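Local coordinates for protein arginine decarboxylase (Campylobacter jejuni subsp. jejuni, PDB 3NZP) that probably catalyses the pyridoxal-phosphate-dependent decarboxylation of arginine to agmatine, a step in the biosynthesis of polyamines such as spermidine, at residues 362-371 with 408-419; 332-342 with 436-444. All coordinates share one frame; numbering follows the deposited sequence.

Interaction 1 (362-371 with 408-419)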
loop_
_atom_site.group_PDB
_atom_site.type_symbol
_atom_site.label_atom_id
_atom_site.label_comp_id
_atom_site.label_asym_id
_atom_site.label_seq_id
_atom_site.Cartn_x
_atom_site.Cartn_y
_atom_site.Cartn_z
ATOM N N LEU B 362 -44.683 11.443 -8.802
ATOM C CA LEU B 362 -44.056 10.233 -8.308
ATOM C C LEU B 362 -45.119 9.317 -7.704
ATOM O O LEU B 362 -45.030 8.096 -7.842
ATOM C CB LEU B 362 -42.975 10.559 -7.278
ATOM C CG LEU B 362 -41.631 11.008 -7.860
ATOM C CD1 LEU B 362 -40.775 11.631 -6.782
ATOM C CD2 LEU B 362 -40.926 9.825 -8.485
ATOM N N TYR B 363 -46.131 9.896 -7.051
ATOM C CA TYR B 363 -47.201 9.084 -6.462
ATOM C C TYR B 363 -47.940 8.340 -7.558
ATOM O O TYR B 363 -47.998 7.109 -7.564
ATOM C CB TYR B 363 -48.217 9.939 -5.697
ATOM C CG TYR B 363 -47.917 10.123 -4.229
ATOM C CD1 TYR B 363 -47.136 11.196 -3.792
ATOM C CD2 TYR B 363 -48.410 9.233 -3.269
ATOM C CE1 TYR B 363 -46.846 11.389 -2.432
ATOM C CE2 TYR B 363 -48.121 9.417 -1.898
ATOM C CZ TYR B 363 -47.338 10.505 -1.492
ATOM O OH TYR B 363 -47.047 10.732 -0.168
ATOM N N ASP B 364 -48.504 9.113 -8.480
ATOM C CA ASP B 364 -49.257 8.591 -9.615
ATOM C C ASP B 364 -48.527 7.448 -10.291
ATOM O O ASP B 364 -49.146 6.497 -10.758
ATOM C CB ASP B 364 -49.488 9.705 -10.624
ATOM C CG ASP B 364 -50.109 10.914 -9.994
ATOM O OD1 ASP B 364 -50.157 11.977 -10.649
ATOM O OD2 ASP B 364 -50.551 10.795 -8.834
ATOM N N LEU B 365 -47.205 7.557 -10.356
ATOM C CA LEU B 365 -46.401 6.525 -10.974
ATOM C C LEU B 365 -46.412 5.258 -10.143
ATOM O O LEU B 365 -46.612 4.161 -10.669
ATOM C CB LEU B 365 -44.968 7.007 -11.141
ATOM C CG LEU B 365 -44.639 7.650 -12.486
ATOM C CD1 LEU B 365 -45.671 8.717 -12.820
ATOM C CD2 LEU B 365 -43.233 8.229 -12.424
ATOM N N TYR B 366 -46.200 5.416 -8.840
ATOM C CA TYR B 366 -46.176 4.282 -7.927
ATOM C C TYR B 366 -47.502 3.525 -7.965
ATOM O O TYR B 366 -47.543 2.312 -7.765
ATOM C CB TYR B 366 -45.869 4.757 -6.496
ATOM C CG TYR B 366 -45.707 3.633 -5.486
ATOM C CD1 TYR B 366 -44.880 2.538 -5.759
ATOM C CD2 TYR B 366 -46.373 3.663 -4.255
ATOM C CE1 TYR B 366 -44.719 1.505 -4.841
ATOM C CE2 TYR B 366 -46.218 2.632 -3.325
ATOM C CZ TYR B 366 -45.387 1.554 -3.626
ATOM O OH TYR B 366 -45.218 0.519 -2.729
ATOM N N LYS B 367 -48.587 4.238 -8.226
ATOM C CA LYS B 367 -49.891 3.603 -8.286
ATOM C C LYS B 367 -50.143 2.976 -9.654
ATOM O O LYS B 367 -50.261 1.756 -9.783
ATOM C CB LYS B 367 -50.981 4.627 -7.974
ATOM C CG LYS B 367 -50.899 5.155 -6.567
ATOM C CD LYS B 367 -51.885 6.281 -6.334
ATOM C CE LYS B 367 -51.938 6.716 -4.853
ATOM N NZ LYS B 367 -50.657 7.225 -4.252
ATOM N N SER B 368 -50.199 3.822 -10.675
ATOM C CA SER B 368 -50.455 3.398 -12.041
ATOM C C SER B 368 -49.473 2.377 -12.590
ATOM O O SER B 368 -49.747 1.724 -13.596
ATOM C CB SER B 368 -50.470 4.622 -12.941
ATOM O OG SER B 368 -51.250 5.638 -12.341
ATOM N N ILE B 369 -48.325 2.242 -11.939
ATOM C CA ILE B 369 -47.306 1.294 -12.374
ATOM C C ILE B 369 -47.901 -0.082 -12.692
ATOM O O ILE B 369 -48.671 -0.630 -11.905
ATOM C CB ILE B 369 -46.235 1.124 -11.284
ATOM C CG1 ILE B 369 -45.134 0.177 -11.771
ATOM C CG2 ILE B 369 -46.882 0.610 -10.003
ATOM C CD1 ILE B 369 -44.307 0.743 -12.913
ATOM N N LYS B 370 -47.554 -0.628 -13.855
ATOM C CA LYS B 370 -48.031 -1.952 -14.272
ATOM C C LYS B 370 -46.974 -2.589 -15.163
ATOM O O LYS B 370 -46.094 -1.909 -15.680
ATOM C CB LYS B 370 -49.360 -1.861 -15.035
ATOM C CG LYS B 370 -49.270 -1.142 -16.367
ATOM C CD LYS B 370 -50.618 -1.081 -17.089
ATOM C CE LYS B 370 -51.008 -2.427 -17.697
ATOM N NZ LYS B 370 -52.186 -2.286 -18.607
ATOM N N PRO B 371 -47.055 -3.912 -15.356
ATOM C CA PRO B 371 -46.102 -4.663 -16.185
ATOM C C PRO B 371 -45.803 -4.061 -17.554
ATOM O O PRO B 371 -44.710 -4.246 -18.086
ATOM C CB PRO B 371 -46.754 -6.039 -16.292
ATOM C CG PRO B 371 -47.435 -6.178 -14.968
ATOM C CD PRO B 371 -48.079 -4.813 -14.795
ATOM N N LEU B 408 -40.230 7.218 -2.562
ATOM C CA LEU B 408 -41.133 6.889 -3.665
ATOM C C LEU B 408 -40.335 6.290 -4.815
ATOM O O LEU B 408 -40.667 5.224 -5.330
ATOM C CB LEU B 408 -41.875 8.156 -4.129
ATOM C CG LEU B 408 -43.029 8.616 -3.237
ATOM C CD1 LEU B 408 -43.354 10.085 -3.459
ATOM C CD2 LEU B 408 -44.222 7.741 -3.538
ATOM N N THR B 409 -39.272 6.988 -5.197
ATOM C CA THR B 409 -38.421 6.541 -6.277
ATOM C C THR B 409 -37.977 5.115 -6.029
ATOM O O THR B 409 -38.054 4.272 -6.924
ATOM C CB THR B 409 -37.210 7.438 -6.395
ATOM O OG1 THR B 409 -37.649 8.783 -6.623
ATOM C CG2 THR B 409 -36.329 6.990 -7.534
ATOM N N HIS B 410 -37.522 4.835 -4.811
ATOM C CA HIS B 410 -37.095 3.481 -4.484
ATOM C C HIS B 410 -38.252 2.507 -4.573
ATOM O O HIS B 410 -38.123 1.437 -5.167
ATOM C CB HIS B 410 -36.475 3.423 -3.097
ATOM C CG HIS B 410 -35.020 3.756 -3.087
ATOM N ND1 HIS B 410 -34.537 4.992 -3.463
ATOM C CD2 HIS B 410 -33.938 2.996 -2.800
ATOM C CE1 HIS B 410 -33.217 4.975 -3.411
ATOM N NE2 HIS B 410 -32.829 3.776 -3.012
ATOM N N LEU B 411 -39.387 2.872 -3.987
ATOM C CA LEU B 411 -40.549 1.996 -4.048
ATOM C C LEU B 411 -40.910 1.704 -5.506
ATOM O O LEU B 411 -41.159 0.556 -5.877
ATOM C CB LEU B 411 -41.743 2.636 -3.336
ATOM C CG LEU B 411 -41.691 2.685 -1.805
ATOM C CD1 LEU B 411 -42.904 3.447 -1.249
ATOM C CD2 LEU B 411 -41.660 1.265 -1.275
ATOM N N ILE B 412 -40.928 2.750 -6.332
ATOM C CA ILE B 412 -41.259 2.616 -7.746
ATOM C C ILE B 412 -40.257 1.735 -8.466
ATOM O O ILE B 412 -40.631 0.884 -9.272
ATOM C CB ILE B 412 -41.319 3.986 -8.427
ATOM C CG1 ILE B 412 -42.591 4.709 -7.986
ATOM C CG2 ILE B 412 -41.276 3.831 -9.933
ATOM C CD1 ILE B 412 -42.655 6.152 -8.393
ATOM N N THR B 413 -38.978 1.938 -8.173
ATOM C CA THR B 413 -37.919 1.138 -8.788
ATOM C C THR B 413 -38.043 -0.311 -8.344
ATOM O O THR B 413 -37.849 -1.231 -9.138
ATOM C CB THR B 413 -36.527 1.656 -8.392
ATOM O OG1 THR B 413 -36.254 2.882 -9.089
ATOM C CG2 THR B 413 -35.465 0.629 -8.736
ATOM N N LYS B 414 -38.362 -0.508 -7.070
ATOM C CA LYS B 414 -38.511 -1.854 -6.532
ATOM C C LYS B 414 -39.653 -2.583 -7.250
ATOM O O LYS B 414 -39.439 -3.625 -7.875
ATOM C CB LYS B 414 -38.795 -1.798 -5.023
ATOM C CG LYS B 414 -38.765 -3.168 -4.333
ATOM C CD LYS B 414 -39.485 -3.156 -2.977
ATOM C CE LYS B 414 -39.322 -4.482 -2.228
ATOM N NZ LYS B 414 -39.664 -5.692 -3.039
ATOM N N LYS B 415 -40.858 -2.017 -7.163
ATOM C CA LYS B 415 -42.061 -2.591 -7.779
ATOM C C LYS B 415 -41.884 -2.755 -9.277
ATOM O O LYS B 415 -42.523 -3.594 -9.905
ATOM C CB LYS B 415 -43.267 -1.691 -7.507
ATOM C CG LYS B 415 -44.608 -2.298 -7.869
ATOM C CD LYS B 415 -45.742 -1.379 -7.425
ATOM C CE LYS B 415 -47.107 -2.034 -7.600
ATOM N NZ LYS B 415 -48.204 -1.099 -7.219
ATOM N N ALA B 416 -41.015 -1.929 -9.844
ATOM C CA ALA B 416 -40.740 -1.978 -11.266
ATOM C C ALA B 416 -40.105 -3.315 -11.583
ATOM O O ALA B 416 -40.687 -4.129 -12.288
ATOM C CB ALA B 416 -39.804 -0.853 -11.649
ATOM N N ILE B 417 -38.910 -3.540 -11.047
ATOM C CA ILE B 417 -38.183 -4.785 -11.287
ATOM C C ILE B 417 -39.050 -5.999 -10.983
ATOM O O ILE B 417 -38.962 -7.028 -11.659
ATOM C CB ILE B 417 -36.914 -4.864 -10.425
ATOM C CG1 ILE B 417 -36.010 -3.664 -10.720
ATOM C CG2 ILE B 417 -36.183 -6.159 -10.721
ATOM C CD1 ILE B 417 -34.765 -3.589 -9.861
ATOM N N LEU B 418 -39.882 -5.858 -9.957
ATOM C CA LEU B 418 -40.793 -6.907 -9.524
ATOM C C LEU B 418 -41.743 -7.253 -10.670
ATOM O O LEU B 418 -41.879 -8.414 -11.045
ATOM C CB LEU B 418 -41.606 -6.413 -8.321
ATOM C CG LEU B 418 -42.249 -7.444 -7.392
ATOM C CD1 LEU B 418 -41.142 -8.080 -6.560
ATOM C CD2 LEU B 418 -43.287 -6.787 -6.482
ATOM N N LEU B 419 -42.394 -6.231 -11.222
ATOM C CA LEU B 419 -43.342 -6.414 -12.322
ATOM C C LEU B 419 -42.652 -6.749 -13.639
ATOM O O LEU B 419 -43.294 -7.205 -14.584
ATOM C CB LEU B 419 -44.201 -5.157 -12.509
ATOM C CG LEU B 419 -45.461 -4.988 -11.657
ATOM C CD1 LEU B 419 -45.128 -5.057 -10.175
ATOM C CD2 LEU B 419 -46.107 -3.657 -11.989
#

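Interaction 2 (332-342 with 436-444)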
loop_
_atom_site.group_PDB
_atom_site.type_symbol
_atom_site.label_atom_id
_atom_site.label_comp_id
_atom_site.label_asym_id
_atom_site.label_seq_id
_atom_site.Cartn_x
_atom_site.Cartn_y
_atom_site.Cartn_z
ATOM N N LEU B 332 -8.136 -15.085 5.961
ATOM C CA LEU B 332 -8.460 -13.955 6.822
ATOM C C LEU B 332 -9.943 -13.995 7.160
ATOM O O LEU B 332 -10.778 -13.696 6.316
ATOM C CB LEU B 332 -8.124 -12.641 6.108
ATOM C CG LEU B 332 -8.115 -11.350 6.943
ATOM C CD1 LEU B 332 -9.514 -10.835 7.148
ATOM C CD2 LEU B 332 -7.432 -11.632 8.271
ATOM N N ILE B 333 -10.269 -14.388 8.386
ATOM C CA ILE B 333 -11.663 -14.459 8.827
ATOM C C ILE B 333 -12.043 -13.182 9.565
ATOM O O ILE B 333 -11.297 -12.714 10.433
ATOM C CB ILE B 333 -11.898 -15.635 9.795
ATOM C CG1 ILE B 333 -11.786 -16.960 9.053
ATOM C CG2 ILE B 333 -13.239 -15.487 10.486
ATOM C CD1 ILE B 333 -10.374 -17.471 8.966
ATOM N N ALA B 334 -13.202 -12.626 9.231
ATOM C CA ALA B 334 -13.678 -11.404 9.880
ATOM C C ALA B 334 -15.186 -11.465 10.079
ATOM O O ALA B 334 -15.932 -11.701 9.136
ATOM C CB ALA B 334 -13.313 -10.198 9.041
ATOM N N PRO B 335 -15.656 -11.267 11.321
ATOM C CA PRO B 335 -17.091 -11.304 11.625
ATOM C C PRO B 335 -17.843 -10.073 11.104
ATOM O O PRO B 335 -17.303 -8.968 11.081
ATOM C CB PRO B 335 -17.109 -11.401 13.151
ATOM C CG PRO B 335 -15.927 -10.606 13.547
ATOM C CD PRO B 335 -14.869 -11.053 12.552
ATOM N N VAL B 336 -19.089 -10.266 10.683
ATOM C CA VAL B 336 -19.871 -9.149 10.174
ATOM C C VAL B 336 -20.419 -8.347 11.342
ATOM O O VAL B 336 -21.246 -8.845 12.095
ATOM C CB VAL B 336 -21.070 -9.603 9.333
ATOM C CG1 VAL B 336 -21.696 -8.393 8.651
ATOM C CG2 VAL B 336 -20.639 -10.624 8.303
ATOM N N LEU B 337 -19.959 -7.105 11.489
ATOM C CA LEU B 337 -20.408 -6.237 12.572
ATOM C C LEU B 337 -21.824 -5.735 12.377
ATOM O O LEU B 337 -22.687 -6.011 13.200
ATOM C CB LEU B 337 -19.476 -5.052 12.713
ATOM C CG LEU B 337 -18.021 -5.457 12.931
ATOM C CD1 LEU B 337 -17.099 -4.238 12.906
ATOM C CD2 LEU B 337 -17.933 -6.187 14.250
ATOM N N GLU B 338 -22.074 -4.975 11.317
ATOM C CA GLU B 338 -23.427 -4.481 11.071
ATOM C C GLU B 338 -23.920 -4.842 9.685
ATOM O O GLU B 338 -23.149 -5.284 8.832
ATOM C CB GLU B 338 -23.508 -2.962 11.256
ATOM C CG GLU B 338 -23.725 -2.506 12.699
ATOM C CD GLU B 338 -23.886 -0.998 12.812
ATOM O OE1 GLU B 338 -22.878 -0.268 12.637
ATOM O OE2 GLU B 338 -25.021 -0.539 13.061
ATOM N N LEU B 339 -25.215 -4.645 9.468
ATOM C CA LEU B 339 -25.828 -4.953 8.181
ATOM C C LEU B 339 -26.587 -3.752 7.629
ATOM O O LEU B 339 -27.809 -3.669 7.752
ATOM C CB LEU B 339 -26.798 -6.126 8.331
ATOM C CG LEU B 339 -26.622 -7.357 7.440
ATOM C CD1 LEU B 339 -26.438 -6.932 5.986
ATOM C CD2 LEU B 339 -25.426 -8.150 7.919
ATOM N N PHE B 340 -25.866 -2.820 7.018
ATOM C CA PHE B 340 -26.499 -1.637 6.446
ATOM C C PHE B 340 -27.240 -1.973 5.165
ATOM O O PHE B 340 -26.619 -2.264 4.148
ATOM C CB PHE B 340 -25.456 -0.572 6.145
ATOM C CG PHE B 340 -24.810 -0.003 7.363
ATOM C CD1 PHE B 340 -23.943 1.078 7.256
ATOM C CD2 PHE B 340 -25.074 -0.535 8.622
ATOM C CE1 PHE B 340 -23.359 1.625 8.387
ATOM C CE2 PHE B 340 -24.497 0.002 9.754
ATOM C CZ PHE B 340 -23.633 1.085 9.642
ATOM N N SER B 341 -28.569 -1.923 5.214
ATOM C CA SER B 341 -29.378 -2.224 4.038
ATOM C C SER B 341 -30.134 -0.993 3.553
ATOM O O SER B 341 -29.967 0.108 4.079
ATOM C CB SER B 341 -30.390 -3.318 4.340
ATOM O OG SER B 341 -31.544 -2.754 4.941
ATOM N N GLN B 342 -30.980 -1.215 2.550
ATOM C CA GLN B 342 -31.793 -0.174 1.937
ATOM C C GLN B 342 -33.190 -0.136 2.590
ATOM O O GLN B 342 -34.119 -0.832 2.152
ATOM C CB GLN B 342 -31.907 -0.428 0.418
ATOM C CG GLN B 342 -31.718 -1.924 0.019
ATOM C CD GLN B 342 -32.360 -2.334 -1.343
ATOM O OE1 GLN B 342 -32.003 -1.802 -2.426
ATOM N NE2 GLN B 342 -33.303 -3.303 -1.284
ATOM N N VAL B 436 -27.349 -2.066 -4.215
ATOM C CA VAL B 436 -27.174 -3.434 -3.737
ATOM C C VAL B 436 -28.201 -3.764 -2.662
ATOM O O VAL B 436 -28.779 -2.870 -2.048
ATOM C CB VAL B 436 -25.776 -3.652 -3.127
ATOM C CG1 VAL B 436 -24.701 -3.243 -4.112
ATOM C CG2 VAL B 436 -25.649 -2.860 -1.834
ATOM N N GLN B 437 -28.419 -5.055 -2.439
ATOM C CA GLN B 437 -29.361 -5.514 -1.428
ATOM C C GLN B 437 -28.961 -4.981 -0.056
ATOM O O GLN B 437 -29.740 -4.286 0.601
ATOM C CB GLN B 437 -29.393 -7.053 -1.386
ATOM C CG GLN B 437 -30.211 -7.726 -2.487
ATOM C CD GLN B 437 -31.696 -7.506 -2.315
ATOM O OE1 GLN B 437 -32.161 -6.365 -2.183
ATOM N NE2 GLN B 437 -32.457 -8.599 -2.319
ATOM N N GLU B 438 -27.742 -5.317 0.363
ATOM C CA GLU B 438 -27.209 -4.898 1.658
ATOM C C GLU B 438 -25.689 -4.759 1.649
ATOM O O GLU B 438 -24.994 -5.419 0.879
ATOM C CB GLU B 438 -27.613 -5.897 2.746
ATOM C CG GLU B 438 -29.106 -6.044 2.922
ATOM C CD GLU B 438 -29.462 -6.990 4.038
ATOM O OE1 GLU B 438 -28.968 -8.136 4.015
ATOM O OE2 GLU B 438 -30.235 -6.589 4.933
ATOM N N ARG B 439 -25.190 -3.892 2.523
ATOM C CA ARG B 439 -23.760 -3.641 2.661
ATOM C C ARG B 439 -23.326 -4.234 3.991
ATOM O O ARG B 439 -23.723 -3.734 5.042
ATOM C CB ARG B 439 -23.486 -2.142 2.657
ATOM C CG ARG B 439 -23.604 -1.506 1.290
ATOM C CD ARG B 439 -24.772 -0.545 1.157
ATOM N NE ARG B 439 -24.310 0.759 0.667
ATOM C CZ ARG B 439 -25.043 1.618 -0.040
ATOM N NH1 ARG B 439 -26.299 1.328 -0.360
ATOM N NH2 ARG B 439 -24.516 2.779 -0.417
ATOM N N TYR B 440 -22.524 -5.301 3.941
ATOM C CA TYR B 440 -22.046 -5.970 5.153
ATOM C C TYR B 440 -20.765 -5.342 5.678
ATOM O O TYR B 440 -19.744 -5.329 4.999
ATOM C CB TYR B 440 -21.802 -7.457 4.899
ATOM C CG TYR B 440 -23.033 -8.243 4.495
ATOM C CD1 TYR B 440 -23.702 -7.968 3.300
ATOM C CD2 TYR B 440 -23.520 -9.275 5.301
ATOM C CE1 TYR B 440 -24.823 -8.700 2.914
ATOM C CE2 TYR B 440 -24.638 -10.014 4.926
ATOM C CZ TYR B 440 -25.282 -9.720 3.732
ATOM O OH TYR B 440 -26.381 -10.456 3.348
ATOM N N LEU B 441 -20.835 -4.829 6.902
ATOM C CA LEU B 441 -19.704 -4.198 7.556
ATOM C C LEU B 441 -18.882 -5.278 8.255
ATOM O O LEU B 441 -19.335 -5.860 9.241
ATOM C CB LEU B 441 -20.218 -3.189 8.573
ATOM C CG LEU B 441 -19.152 -2.411 9.338
ATOM C CD1 LEU B 441 -18.491 -1.423 8.396
ATOM C CD2 LEU B 441 -19.785 -1.692 10.519
ATOM N N VAL B 442 -17.681 -5.544 7.744
ATOM C CA VAL B 442 -16.814 -6.573 8.319
ATOM C C VAL B 442 -15.745 -5.983 9.217
ATOM O O VAL B 442 -15.101 -4.993 8.876
ATOM C CB VAL B 442 -16.093 -7.401 7.236
ATOM C CG1 VAL B 442 -15.893 -8.829 7.722
ATOM C CG2 VAL B 442 -16.875 -7.373 5.938
ATOM N N ASN B 443 -15.548 -6.628 10.357
ATOM C CA ASN B 443 -14.571 -6.185 11.338
ATOM C C ASN B 443 -13.139 -6.459 10.902
ATOM O O ASN B 443 -12.501 -7.390 11.394
ATOM C CB ASN B 443 -14.829 -6.887 12.675
ATOM C CG ASN B 443 -14.074 -6.252 13.825
ATOM O OD1 ASN B 443 -14.078 -6.777 14.939
ATOM N ND2 ASN B 443 -13.427 -5.112 13.564
ATOM N N PHE B 444 -12.633 -5.665 9.972
ATOM C CA PHE B 444 -11.262 -5.847 9.528
ATOM C C PHE B 444 -10.886 -4.629 8.716
ATOM O O PHE B 444 -11.682 -3.703 8.581
ATOM C CB PHE B 444 -11.111 -7.108 8.678
ATOM C CG PHE B 444 -11.556 -6.933 7.266
ATOM C CD1 PHE B 444 -12.873 -6.585 6.980
ATOM C CD2 PHE B 444 -10.658 -7.097 6.217
ATOM C CE1 PHE B 444 -13.299 -6.398 5.662
ATOM C CE2 PHE B 444 -11.067 -6.914 4.893
ATOM C CZ PHE B 444 -12.394 -6.564 4.616
#

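Interaction 1 (362-371 with 408-419)
The carbonyl oxygen of Thr-409, whose own side chain touches Leu-362 CD2, accepts two bonds from Thr-413: the helical one from N at 2.8 Å and one from OG1 at 3.1 Å, reaching it from opposite faces of the carbonyl plane. Thr-409 OG1 turns back to Ala-405 O, and this bond lets a hydroxyl sit buried among hydrocarbon. The contact itself is apolar. Tyr-366 spreads its ring beside helix 408-419: with CG anti to the backbone N (chi1 -175°), one face lies over Leu-411 CB, 4.0 Å from the ring centroid, in a CH-pi contact. A tyrosine suits this partly exposed place, since its hydroxyl makes a weak hydrogen bond to Glu-346. At the root of the ring, Ile-412 CG1 packs on Tyr-366 CB at 3.6 Å, while its CD1 touches both Leu-362 and Leu-365. The extended chain of Lys-415 runs past Ile-369, putting methylenes on the isoleucine and NZ 5.3 Å from the centroid of the Tyr-366 ring, at most a weak cation-pi attraction. Past the end of helix 362-368, Pro-371 CD meets Leu-419 CD2 at 3.6 Å. Helices 362-368 and 408-419 run nearly parallel, 22° apart, their axes 9.4 Å from each other at closest, and helix 374-392 touches both segments: the packing of the helical bundle domain of arginine decarboxylases.

Interaction 2 (332-342 with 436-444)
Leu-441 meets Leu-337 and Glu-338 together, and with Asn-443 and Leu-339 it provides much of the surface buried between segments 332-342 and 436-444, whose strands pair antiparallel. Its side chain, CG anti to the backbone N (chi1 -179°), lies alongside that of Glu-338, with Leu-441 CD2 4.0 Å from Glu-338 CB. A branched aliphatic residue fits here because its side chain also touches Trp-479 on the neighbouring strand and Phe-134 of the second subunit. Its backbone is gripped at both polar atoms: Leu-441 N donates to Glu-338 O at 3.0 Å in a fairly straight bond (163°), and Leu-441 O accepts the more bent bond from Leu-337 N (136°). Two residues opposite one make a classic beta bulge, with Leu-337 in helical rather than extended backbone geometry. The strands belong to the mixed sheet beside the TIM-type barrel, the beta domain of this family of decarboxylases, and Leu-441 lies about 11 Å, side chain to side chain, from Cys-483, the predicted proton donor. Beyond the bulge, Asn-443 N bonds to Pro-335 O at 3.0 Å, while Leu-337 CD1 rests 3.5 Å from Asn-443 CB. Asn-443 is the centre of an inverse gamma turn, which bends the chain so that Phe-444 CB comes 3.8 Å from Ala-334 CB. Toward the other end, Leu-339 runs alongside Tyr-440, placing CD1 3.6 Å from the ring centroid and almost on its normal. The tyrosine suits this buried place: its face receives a methyl group, and its hydroxyl is satisfied by His-500 O. At the next position Arg-439 N donates to Phe-340 O at 2.7 Å.

Along the chain, interaction 1 is nested inside interaction 2: strand 330-341 leads into helix 357-368, and helix 399-420 leads back toward strand 438-442, with residues 422-435 not modelled. The helical bundle is thus an insertion between two paired strands of the mixed sheet, and interaction 2 joins the strands from which it departs and to which it returns. The centres of interactions 1 and 2 lie 29 Å apart, and the nearest atoms of interactions 1 and 2 are about 5 Å apart, without touching. Interaction 2 is a buried contact bordered by the second subunit, whereas interaction 1 sits about 43 Å from the chain's centre, in a peripheral module away from the annotated cofactor and active-site residues.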